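Local coordinates for flagellar protein FliL (Vibrio alginolyticus, PDB 6AHP), which is a stomatin-like periplasmic protein that assists the function of the bacterial flagellar motor, at residues A[62-65]-A[66-70]. Sequence-based numbering, arbitrary orientation.
Sequences ASAT and VDQLR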
loop_
_atom_site.group_PDB
_atom_site.type_symbol
_atom_site.label_atom_id
_atom_site.label_comp_id
_atom_site.label_asym_id
_atom_site.label_seq_id
_atom_site.Cartn_x
_atom_site.Cartn_y
_atom_site.Cartn_z
ATOM N N ALA A 62 -5.665 -3.989 -6.072
ATOM C CA ALA A 62 -5.151 -5.332 -6.327
ATOM C C ALA A 62 -6.253 -6.384 -6.253
ATOM O O ALA A 62 -6.217 -7.373 -6.996
ATOM C CB ALA A 62 -4.035 -5.670 -5.337
ATOM N N SER A 63 -7.246 -6.189 -5.384
ATOM C CA SER A 63 -8.323 -7.154 -5.209
ATOM C C SER A 63 -9.571 -6.791 -6.003
ATOM O O SER A 63 -10.680 -7.127 -5.587
ATOM C CB SER A 63 -8.678 -7.294 -3.733
ATOM O OG SER A 63 -9.521 -6.224 -3.335
ATOM N N ALA A 64 -9.424 -6.108 -7.127
ATOM C CA ALA A 64 -10.544 -5.873 -8.024
ATOM C C ALA A 64 -10.442 -6.792 -9.242
ATOM O O ALA A 64 -9.346 -7.169 -9.657
ATOM C CB ALA A 64 -10.577 -4.413 -8.466
ATOM N N THR A 65 -11.593 -7.153 -9.818
ATOM C CA THR A 65 -11.921 -8.010 -10.957
ATOM C C THR A 65 -11.854 -7.240 -12.270
ATOM O O THR A 65 -12.046 -6.022 -12.310
ATOM C CB THR A 65 -13.322 -8.615 -10.831
ATOM O OG1 THR A 65 -14.294 -7.633 -11.217
ATOM C CG2 THR A 65 -13.587 -9.091 -9.409
ATOM N N VAL A 66 -11.402 -7.809 -13.393
ATOM C CA VAL A 66 -11.592 -7.137 -14.673
ATOM C C VAL A 66 -13.074 -6.996 -15.009
ATOM O O VAL A 66 -13.457 -6.068 -15.731
ATOM C CB VAL A 66 -10.813 -7.868 -15.793
ATOM C CG1 VAL A 66 -11.377 -9.253 -16.034
ATOM C CG2 VAL A 66 -10.793 -7.040 -17.085
ATOM N N ASP A 67 -13.933 -7.873 -14.479
ATOM C CA ASP A 67 -15.363 -7.709 -14.725
ATOM C C ASP A 67 -15.919 -6.516 -13.945
ATOM O O ASP A 67 -16.740 -5.758 -14.476
ATOM C CB ASP A 67 -16.128 -9.005 -14.398
ATOM C CG ASP A 67 -16.230 -9.969 -15.615
ATOM O OD1 ASP A 67 -16.434 -9.499 -16.754
ATOM O OD2 ASP A 67 -16.097 -11.204 -15.440
ATOM N N GLN A 68 -15.463 -6.294 -12.726
ATOM C CA GLN A 68 -15.899 -5.103 -11.954
ATOM C C GLN A 68 -15.382 -3.739 -12.463
ATOM O O GLN A 68 -15.874 -2.710 -12.052
ATOM C CB GLN A 68 -15.680 -5.264 -10.412
ATOM C CG GLN A 68 -15.801 -3.979 -9.568
ATOM C CD GLN A 68 -15.790 -4.126 -8.072
ATOM O OE1 GLN A 68 -16.734 -3.744 -7.427
ATOM N NE2 GLN A 68 -14.679 -4.588 -7.512
ATOM N N LEU A 69 -14.361 -3.732 -13.283
ATOM C CA LEU A 69 -13.915 -2.523 -13.895
ATOM C C LEU A 69 -14.797 -2.247 -15.088
ATOM O O LEU A 69 -15.076 -1.115 -15.424
ATOM C CB LEU A 69 -12.510 -2.689 -14.335
ATOM C CG LEU A 69 -11.684 -2.956 -13.131
ATOM C CD1 LEU A 69 -10.491 -3.750 -13.534
ATOM C CD2 LEU A 69 -11.295 -1.680 -12.470
ATOM N N ARG A 70 -15.289 -3.277 -15.735
ATOM C CA ARG A 70 -16.081 -2.974 -16.923
ATOM C C ARG A 70 -17.517 -2.565 -16.604
ATOM O O ARG A 70 -18.206 -2.028 -17.482
ATOM C CB ARG A 70 -16.093 -4.177 -17.869
ATOM C CG ARG A 70 -14.804 -4.371 -18.657
ATOM C CD ARG A 70 -15.085 -4.523 -20.151
ATOM N NE ARG A 70 -13.903 -4.954 -20.895
ATOM C CZ ARG A 70 -13.735 -4.796 -22.207
ATOM N NH1 ARG A 70 -12.624 -5.225 -22.791
ATOM N NH2 ARG A 70 -14.674 -4.207 -22.938
#
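T65 caps the short, weakly bonded helix 66-70 from the N-cap position, and its side chain reaches forward to the backbone N of Q68. Q68 N gives its hydrogen to T65 OG1 at 2.3 Å, a very short distance, so the place of this hydroxyl is less sure, although the N-H...O angle of 152° is fair. OG1 sits between its own backbone N and carbonyl carbon (chi1 79°), which turns it to the first turn of the helix. The side chains of T65 and Q68 cross at about a right angle.

The backbone adds a weak bond, from L69 N to T65 O at 3.4 Å, with a bent angle of 136°. L69 CD1 comes against T65 O at 3.0 Å, a close approach of a methyl to a carbonyl oxygen.

Apolar contacts complete the turn. A64 and L69 are buried, and both touch L78 of helix 72-94. L69 also meets F107 and I109 of strand 101-109, while V66 and L69 share V20 of strand 7-21.

The chemistry is that of a threonine N-cap: a side-chain oxygen serves an N-H of the first helical turn, which has no earlier helical carbonyl to pair with, where the chain leaves the loop after helix 50-62.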